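Long-range contacts in dioxygenase (Pseudomonas brassicacearum, PDB 5V2D), which probably uses a non-haem iron centre and molecular oxygen to cleave the central carbon-carbon double bond of lignin-derived stilbenes: residues N141-P146 with F185-K190; N197-S202 with L213-L218. All blocks are in the same frame, centred on the assembly; numbering follows the deposited sequence.

In the fold
Together the two contacts illustrate how a beta-propeller enzyme links its iron site to the sheets around it. Contact 1 closes first along the chain, joining the first strand of one four-stranded antiparallel sheet (143-147) to the loop that leads into the next sheet. Contact 2 is the hairpin of strands 198-203 and 212-218 in the middle of that next sheet. Their centres lie about 11 Å apart, and they touch: K190 O is 2.8 Å from L199 N and T186 N is 2.9 Å from F201 O, both probable hydrogen bonds. The loop carrying the iron ligand H188 is thus held between an edge strand of one sheet and the hairpin of the following one.

Contact 1. Residues N141-P146 with F185-K190; sequences NTSVIP and FTAHPK. With FE (Fe (III) ion), chain E.
S143 and A187 mark the closest backbone approach, with their CA atoms 5.5 Å apart; from there the chains diverge, and I145 CA and P189 CA are separated by 8.1 Å. Residues 141-146 enter strand 143-147 through a classic beta bulge, in which T142 and S143 both face L154, while 185-190 is largely loop, without regular structure. The bond that joins them is short: S143 OG donates to A187 O at 2.6 Å, lying 18° out of the carbonyl plane. With OG anti to its own carbonyl carbon (chi1 -61°), the hydroxyl is turned across to the loop, and it also sits over one face of the H188 ring, displaced toward the rim near CE1. Just before it, T142 CG2 presses on A187 CB at 3.6 Å. The OG1 branch of the same threonine turns to its neighbour instead, T142 OG1 donating to N141 OD1 over 2.9 Å.

In the carotenoid cleavage oxygenase family, to which this enzyme belongs, a seven-bladed beta-propeller carries four histidines that hold iron near its axis. Here H188 NE2 binds the iron(III) ion at 2.1 Å; H239, H304 and H495 supply the other protein ligands, and a water is also bound. The backbone under H188 is fixed by an ST turn: H188 N donates to T186 OG1 at 2.8 Å, along a nearly straight path. S143 therefore acts from the second shell, gripping the carbonyl just before the ligand while its oxygen lies above the ligand's ring.

Further along, the contact becomes apolar. I145 and P189 pack with their side chains running antiparallel to one another, I145 CG2 4.2 Å from P189 CG and CD1 reaching the same ring carbon; both side chains also rest on L198 of the next sheet.

Contact 2. Residues N197-S202 with L213-L218; sequences NLLAFS and LVYFEL
L199 runs beside E217 and Y215 in the same direction, and its CD2 methyl touches both polar groups, at 3.5 Å from E217 CD and equally 3.5 Å from Y215 OH. The carboxylate is held at both oxygens. N197 ND2 donates to E217 OE1 at 2.9 Å in a nearly straight bond that uses the anti lone pair of OE1 and lies in the amide plane of N197, although the amide and carboxylate planes are turned 73° apart. On the other oxygen, Y215 OH donates to E217 OE2 at 2.7 Å, approaching from well above the carboxylate plane. E217 reaches both donors because its chain is extended, CG lying anti to the backbone N (chi1 -175°); R284 adds a salt bridge to OE1, which probably favours the ionised form. Shortening E217 to an alanine would remove the acceptor, and is likely to leave the N197 amide and the Y215 hydroxyl without a mate, R284 without this countercharge, and a gap beside the L199 methyl.

Beneath these groups the strands run antiparallel at 161°, their axes approaching to 4.5 Å. Three hydrogen-bonded pairs, L198 with L218, A200 with F216 and S202 with V214, alternate with the non-hydrogen-bonded pairs L199 with E217 and F201 with Y215. F216 N reaches A200 O from above the carbonyl plane, and Y215 CD1 lies only 3.1 Å from that same A200 O. On the sheet face opposite E217, F216 CE1 meets S202 CB at 4.0 Å, while S202 OG is hydrogen-bonded to T184 OG1.

The nearest atoms of the F201 side chain and the bound iron(III) ion are about 9 Å apart. Such a buried hairpin, flanked by strands 190-191 and 224-231, forms the middle of a four-stranded antiparallel blade characteristic of the beta-propeller.

Contact 1. Residues N141-P146 with F185-K190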
ATOM      1  N   ASN A 141       5.383  -7.955   0.837  1.00 21.83           N
ATOM      2  CA  ASN A 141       5.148  -7.395  -0.496  1.00 22.16           C
ATOM      3  C   ASN A 141       4.388  -6.089  -0.615  1.00 21.66           C
ATOM      4  O   ASN A 141       4.068  -5.704  -1.745  1.00 20.57           O
ATOM      5  CB  ASN A 141       4.508  -8.470  -1.363  1.00 21.78           C
ATOM      6  CG  ASN A 141       3.070  -8.705  -1.054  1.00 22.14           C
ATOM      7  OD1 ASN A 141       2.552  -8.209  -0.074  1.00 19.62           O
ATOM      8  ND2 ASN A 141       2.400  -9.487  -1.929  1.00 20.20           N
ATOM      9  N   THR A 142       4.061  -5.446   0.524  1.00 21.57           N
ATOM     10  CA  THR A 142       3.060  -4.386   0.502  1.00 21.59           C
ATOM     11  C   THR A 142       3.604  -2.999   0.666  1.00 21.71           C
ATOM     12  O   THR A 142       3.204  -2.073  -0.093  1.00 20.84           O
ATOM     13  CB  THR A 142       1.936  -4.692   1.509  1.00 22.20           C
ATOM     14  OG1 THR A 142       1.319  -5.919   1.127  1.00 24.02           O
ATOM     15  CG2 THR A 142       0.867  -3.642   1.507  1.00 23.45           C
ATOM     16  N   SER A 143       4.513  -2.792   1.624  1.00 20.99           N
ATOM     17  CA  SER A 143       5.138  -1.488   1.781  1.00 22.08           C
ATOM     18  C   SER A 143       6.570  -1.604   2.157  1.00 21.98           C
ATOM     19  O   SER A 143       7.054  -2.637   2.583  1.00 20.71           O
ATOM     20  CB  SER A 143       4.487  -0.680   2.937  1.00 25.94           C
ATOM     21  OG  SER A 143       3.113  -0.435   2.685  1.00 29.93           O
ATOM     22  N   VAL A 144       7.268  -0.468   2.057  1.00 20.75           N
ATOM     23  CA  VAL A 144       8.633  -0.341   2.518  1.00 21.93           C
ATOM     24  C   VAL A 144       8.763   0.940   3.296  1.00 22.10           C
ATOM     25  O   VAL A 144       8.114   1.935   2.972  1.00 25.08           O
ATOM     26  CB  VAL A 144       9.653  -0.420   1.352  1.00 22.32           C
ATOM     27  CG1 VAL A 144       9.835  -1.835   0.855  1.00 22.56           C
ATOM     28  CG2 VAL A 144       9.235   0.468   0.176  1.00 23.22           C
ATOM     29  N   ILE A 145       9.575   0.935   4.350  1.00 23.21           N
ATOM     30  CA  ILE A 145       9.847   2.160   5.108  1.00 24.30           C
ATOM     31  C   ILE A 145      11.206   2.067   5.760  1.00 24.31           C
ATOM     32  O   ILE A 145      11.582   0.997   6.213  1.00 26.25           O
ATOM     33  CB  ILE A 145       8.748   2.408   6.165  1.00 27.46           C
ATOM     34  CG1 ILE A 145       8.715   3.846   6.561  1.00 28.94           C
ATOM     35  CG2 ILE A 145       8.915   1.523   7.419  1.00 30.17           C
ATOM     36  CD1 ILE A 145       7.549   4.206   7.436  1.00 35.07           C
ATOM     37  N   PRO A 146      11.980   3.169   5.779  1.00 25.66           N
ATOM     38  CA  PRO A 146      13.248   3.144   6.536  1.00 26.67           C
ATOM     39  C   PRO A 146      12.989   3.228   8.026  1.00 24.83           C
ATOM     40  O   PRO A 146      12.162   3.990   8.466  1.00 24.71           O
ATOM     41  CB  PRO A 146      13.994   4.458   6.094  1.00 26.72           C
ATOM     42  CG  PRO A 146      13.235   4.951   4.952  1.00 25.54           C
ATOM     43  CD  PRO A 146      11.803   4.467   5.138  1.00 26.08           C
ATOM     44  N   PHE A 185       2.199  -7.426  11.954  1.00 30.04           N
ATOM     45  CA  PHE A 185       2.574  -6.014  12.029  1.00 28.02           C
ATOM     46  C   PHE A 185       2.086  -5.328  10.778  1.00 26.90           C
ATOM     47  O   PHE A 185       2.243  -5.896   9.693  1.00 27.61           O
ATOM     48  CB  PHE A 185       4.070  -5.979  12.155  1.00 27.00           C
ATOM     49  CG  PHE A 185       4.636  -4.649  12.541  1.00 28.18           C
ATOM     50  CD1 PHE A 185       4.828  -4.306  13.880  1.00 27.69           C
ATOM     51  CD2 PHE A 185       5.034  -3.732  11.559  1.00 26.15           C
ATOM     52  CE1 PHE A 185       5.391  -3.099  14.215  1.00 27.93           C
ATOM     53  CE2 PHE A 185       5.598  -2.537  11.912  1.00 27.68           C
ATOM     54  CZ  PHE A 185       5.786  -2.219  13.254  1.00 29.32           C
ATOM     55  N   THR A 186       1.522  -4.149  10.884  1.00 23.94           N
ATOM     56  CA  THR A 186       0.904  -3.486   9.725  1.00 23.75           C
ATOM     57  C   THR A 186       1.871  -3.270   8.594  1.00 25.43           C
ATOM     58  O   THR A 186       3.086  -3.097   8.830  1.00 30.16           O
ATOM     59  CB  THR A 186       0.305  -2.117  10.146  1.00 24.78           C
ATOM     60  OG1 THR A 186      -0.443  -1.557   9.096  1.00 23.18           O
ATOM     61  CG2 THR A 186       1.345  -1.167  10.590  1.00 24.82           C
ATOM     62  N   ALA A 187       1.341  -3.179   7.379  1.00 25.13           N
ATOM     63  CA  ALA A 187       2.129  -2.656   6.256  1.00 24.49           C
ATOM     64  C   ALA A 187       1.882  -1.148   6.085  1.00 24.34           C
ATOM     65  O   ALA A 187       2.404  -0.574   5.147  1.00 26.44           O
ATOM     66  CB  ALA A 187       1.768  -3.413   4.989  1.00 27.90           C
ATOM     67  N   HIS A 188       1.116  -0.495   6.961  1.00 22.99           N
ATOM     68  CA  HIS A 188       0.924   0.941   6.878  1.00 23.89           C
ATOM     69  C   HIS A 188       1.378   1.715   8.127  1.00 25.74           C
ATOM     70  O   HIS A 188       0.604   2.502   8.657  1.00 26.39           O
ATOM     71  CB  HIS A 188      -0.501   1.269   6.503  1.00 22.21           C
ATOM     72  CG  HIS A 188      -0.720   1.136   5.038  1.00 22.61           C
ATOM     73  ND1 HIS A 188      -0.139   2.030   4.176  1.00 22.68           N
ATOM     74  CD2 HIS A 188      -1.381   0.235   4.279  1.00 22.65           C
ATOM     75  CE1 HIS A 188      -0.422   1.655   2.926  1.00 23.03           C
ATOM     76  NE2 HIS A 188      -1.209   0.600   2.965  1.00 22.19           N
ATOM     77  N   PRO A 189       2.615   1.494   8.575  1.00 25.05           N
ATOM     78  CA  PRO A 189       3.127   2.313   9.631  1.00 24.25           C
ATOM     79  C   PRO A 189       3.343   3.721   9.131  1.00 26.62           C
ATOM     80  O   PRO A 189       3.415   3.926   7.875  1.00 26.00           O
ATOM     81  CB  PRO A 189       4.466   1.655   9.943  1.00 25.24           C
ATOM     82  CG  PRO A 189       4.963   1.146   8.634  1.00 27.47           C
ATOM     83  CD  PRO A 189       3.667   0.660   7.958  1.00 25.64           C
ATOM     84  N   LYS A 190       3.410   4.671  10.048  1.00 27.53           N
ATOM     85  CA  LYS A 190       3.692   6.077   9.687  1.00 30.48           C
ATOM     86  C   LYS A 190       4.929   6.525  10.441  1.00 30.92           C
ATOM     87  O   LYS A 190       5.183   6.050  11.544  1.00 27.82           O
ATOM     88  CB  LYS A 190       2.574   6.969  10.172  1.00 31.90           C
ATOM     89  CG  LYS A 190       1.135   6.593   9.938  1.00 35.33           C
ATOM     90  CD  LYS A 190       0.821   6.601   8.510  1.00 35.11           C
ATOM     91  CE  LYS A 190      -0.643   6.183   8.353  1.00 37.33           C
ATOM     92  NZ  LYS A 190      -0.815   5.571   7.024  1.00 33.58           N
TER
HETATM   93 FE    FE E 500      -2.082  -0.312   1.254  1.00 21.77          FE
HETATM   94  O   HOH W   1      -2.409  -1.621  -0.308  1.00 26.53           O

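Contact 2. Residues N197-S202 with L213-L218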
ATOM      1  N   ASN A 197       9.497   8.960  15.328  1.00 28.20           N
ATOM      2  CA  ASN A 197       8.955   7.708  15.852  1.00 29.64           C
ATOM      3  C   ASN A 197       8.210   6.942  14.728  1.00 29.22           C
ATOM      4  O   ASN A 197       7.555   7.545  13.858  1.00 27.32           O
ATOM      5  CB  ASN A 197       7.988   7.929  16.984  1.00 28.78           C
ATOM      6  CG  ASN A 197       8.670   8.427  18.289  1.00 31.02           C
ATOM      7  OD1 ASN A 197       9.880   8.538  18.353  1.00 30.66           O
ATOM      8  ND2 ASN A 197       7.884   8.654  19.305  1.00 28.64           N
ATOM      9  N   LEU A 198       8.230   5.612  14.858  1.00 29.64           N
ATOM     10  CA  LEU A 198       7.475   4.710  13.993  1.00 28.37           C
ATOM     11  C   LEU A 198       6.204   4.411  14.688  1.00 30.41           C
ATOM     12  O   LEU A 198       6.209   3.892  15.809  1.00 30.50           O
ATOM     13  CB  LEU A 198       8.265   3.446  13.708  1.00 29.27           C
ATOM     14  CG  LEU A 198       7.670   2.446  12.719  1.00 28.20           C
ATOM     15  CD1 LEU A 198       7.664   3.102  11.360  1.00 30.36           C
ATOM     16  CD2 LEU A 198       8.540   1.236  12.650  1.00 32.53           C
ATOM     17  N   LEU A 199       5.099   4.773  14.054  1.00 27.76           N
ATOM     18  CA  LEU A 199       3.767   4.581  14.584  1.00 27.69           C
ATOM     19  C   LEU A 199       3.164   3.411  13.814  1.00 27.80           C
ATOM     20  O   LEU A 199       3.128   3.414  12.556  1.00 26.45           O
ATOM     21  CB  LEU A 199       2.944   5.802  14.375  1.00 28.63           C
ATOM     22  CG  LEU A 199       3.677   7.152  14.719  1.00 32.39           C
ATOM     23  CD1 LEU A 199       2.693   8.317  14.613  1.00 35.16           C
ATOM     24  CD2 LEU A 199       4.267   7.199  16.099  1.00 28.80           C
ATOM     25  N   ALA A 200       2.760   2.352  14.511  1.00 26.49           N
ATOM     26  CA  ALA A 200       2.358   1.155  13.860  1.00 26.62           C
ATOM     27  C   ALA A 200       1.241   0.453  14.657  1.00 28.33           C
ATOM     28  O   ALA A 200       0.807   0.949  15.675  1.00 28.06           O
ATOM     29  CB  ALA A 200       3.580   0.246  13.707  1.00 26.93           C
ATOM     30  N   PHE A 201       0.771  -0.670  14.136  1.00 26.98           N
ATOM     31  CA  PHE A 201      -0.312  -1.389  14.795  1.00 26.53           C
ATOM     32  C   PHE A 201      -0.339  -2.814  14.283  1.00 27.67           C
ATOM     33  O   PHE A 201       0.382  -3.152  13.323  1.00 25.38           O
ATOM     34  CB  PHE A 201      -1.646  -0.684  14.613  1.00 24.83           C
ATOM     35  CG  PHE A 201      -2.208  -0.796  13.230  1.00 26.70           C
ATOM     36  CD1 PHE A 201      -3.118  -1.863  12.893  1.00 26.89           C
ATOM     37  CD2 PHE A 201      -1.865   0.095  12.245  1.00 27.23           C
ATOM     38  CE1 PHE A 201      -3.575  -1.995  11.604  1.00 26.30           C
ATOM     39  CE2 PHE A 201      -2.368  -0.039  10.941  1.00 25.59           C
ATOM     40  CZ  PHE A 201      -3.222  -1.061  10.618  1.00 26.92           C
ATOM     41  N   SER A 202      -1.177  -3.647  14.894  1.00 27.93           N
ATOM     42  CA  SER A 202      -1.393  -5.047  14.455  1.00 29.22           C
ATOM     43  C   SER A 202      -2.883  -5.410  14.608  1.00 30.22           C
ATOM     44  O   SER A 202      -3.517  -4.972  15.592  1.00 33.37           O
ATOM     45  CB  SER A 202      -0.552  -5.966  15.325  1.00 30.83           C
ATOM     46  OG  SER A 202      -0.990  -7.319  15.193  1.00 31.63           O
ATOM     47  N   LEU A 213      -6.420  -6.088  18.726  1.00 33.05           N
ATOM     48  CA  LEU A 213      -5.832  -4.952  18.029  1.00 31.13           C
ATOM     49  C   LEU A 213      -4.797  -4.373  18.928  1.00 30.77           C
ATOM     50  O   LEU A 213      -4.986  -4.316  20.143  1.00 29.77           O
ATOM     51  CB  LEU A 213      -6.885  -3.891  17.809  1.00 32.63           C
ATOM     52  CG  LEU A 213      -8.036  -4.306  16.906  1.00 32.35           C
ATOM     53  CD1 LEU A 213      -8.979  -3.135  16.706  1.00 34.70           C
ATOM     54  CD2 LEU A 213      -7.554  -4.691  15.534  1.00 32.39           C
ATOM     55  N   VAL A 214      -3.684  -3.902  18.387  1.00 31.66           N
ATOM     56  CA  VAL A 214      -2.648  -3.277  19.212  1.00 32.67           C
ATOM     57  C   VAL A 214      -2.088  -2.074  18.515  1.00 32.11           C
ATOM     58  O   VAL A 214      -1.747  -2.211  17.311  1.00 28.89           O
ATOM     59  CB  VAL A 214      -1.382  -4.163  19.396  1.00 34.48           C
ATOM     60  CG1 VAL A 214      -0.566  -3.739  20.593  1.00 32.68           C
ATOM     61  CG2 VAL A 214      -1.644  -5.597  19.272  1.00 37.16           C
ATOM     62  N   TYR A 215      -1.918  -0.959  19.233  1.00 30.07           N
ATOM     63  CA  TYR A 215      -1.113   0.184  18.752  1.00 30.53           C
ATOM     64  C   TYR A 215       0.313   0.085  19.308  1.00 30.44           C
ATOM     65  O   TYR A 215       0.484  -0.280  20.472  1.00 29.77           O
ATOM     66  CB  TYR A 215      -1.752   1.515  19.196  1.00 32.00           C
ATOM     67  CG  TYR A 215      -0.905   2.694  18.870  1.00 31.93           C
ATOM     68  CD1 TYR A 215      -0.639   3.000  17.567  1.00 31.92           C
ATOM     69  CD2 TYR A 215      -0.329   3.472  19.851  1.00 32.70           C
ATOM     70  CE1 TYR A 215       0.166   4.049  17.226  1.00 32.53           C
ATOM     71  CE2 TYR A 215       0.447   4.549  19.538  1.00 33.41           C
ATOM     72  CZ  TYR A 215       0.706   4.839  18.220  1.00 33.08           C
ATOM     73  OH  TYR A 215       1.537   5.868  17.863  1.00 34.46           O
ATOM     74  N   PHE A 216       1.312   0.366  18.490  1.00 29.85           N
ATOM     75  CA  PHE A 216       2.702   0.430  18.856  1.00 29.88           C
ATOM     76  C   PHE A 216       3.333   1.764  18.484  1.00 33.05           C
ATOM     77  O   PHE A 216       3.130   2.245  17.363  1.00 29.57           O
ATOM     78  CB  PHE A 216       3.544  -0.600  18.085  1.00 31.33           C
ATOM     79  CG  PHE A 216       3.153  -1.990  18.305  1.00 32.47           C
ATOM     80  CD1 PHE A 216       2.646  -2.779  17.250  1.00 32.23           C
ATOM     81  CD2 PHE A 216       3.350  -2.561  19.548  1.00 34.23           C
ATOM     82  CE1 PHE A 216       2.354  -4.120  17.457  1.00 32.16           C
ATOM     83  CE2 PHE A 216       3.023  -3.929  19.765  1.00 36.34           C
ATOM     84  CZ  PHE A 216       2.508  -4.688  18.697  1.00 35.74           C
ATOM     85  N   GLU A 217       4.191   2.293  19.389  1.00 30.04           N
ATOM     86  CA  GLU A 217       4.960   3.459  19.096  1.00 32.55           C
ATOM     87  C   GLU A 217       6.411   3.201  19.422  1.00 32.21           C
ATOM     88  O   GLU A 217       6.746   2.904  20.588  1.00 32.77           O
ATOM     89  CB  GLU A 217       4.402   4.659  19.834  1.00 33.26           C
ATOM     90  CG  GLU A 217       5.146   5.948  19.437  1.00 34.66           C
ATOM     91  CD  GLU A 217       4.293   7.229  19.550  1.00 33.61           C
ATOM     92  OE1 GLU A 217       4.981   8.257  19.406  1.00 35.00           O
ATOM     93  OE2 GLU A 217       3.020   7.229  19.700  1.00 32.83           O
ATOM     94  N   LEU A 218       7.283   3.328  18.401  1.00 31.70           N
ATOM     95  CA  LEU A 218       8.697   3.084  18.491  1.00 31.33           C
ATOM     96  C   LEU A 218       9.552   4.312  18.228  1.00 33.59           C
ATOM     97  O   LEU A 218       9.218   5.157  17.382  1.00 30.49           O
ATOM     98  CB  LEU A 218       9.163   1.932  17.599  1.00 33.15           C
ATOM     99  CG  LEU A 218       8.470   0.566  17.865  1.00 34.79           C
ATOM    100  CD1 LEU A 218       7.619   0.143  16.697  1.00 35.45           C
ATOM    101  CD2 LEU A 218       9.442  -0.516  18.223  1.00 36.60           C
TER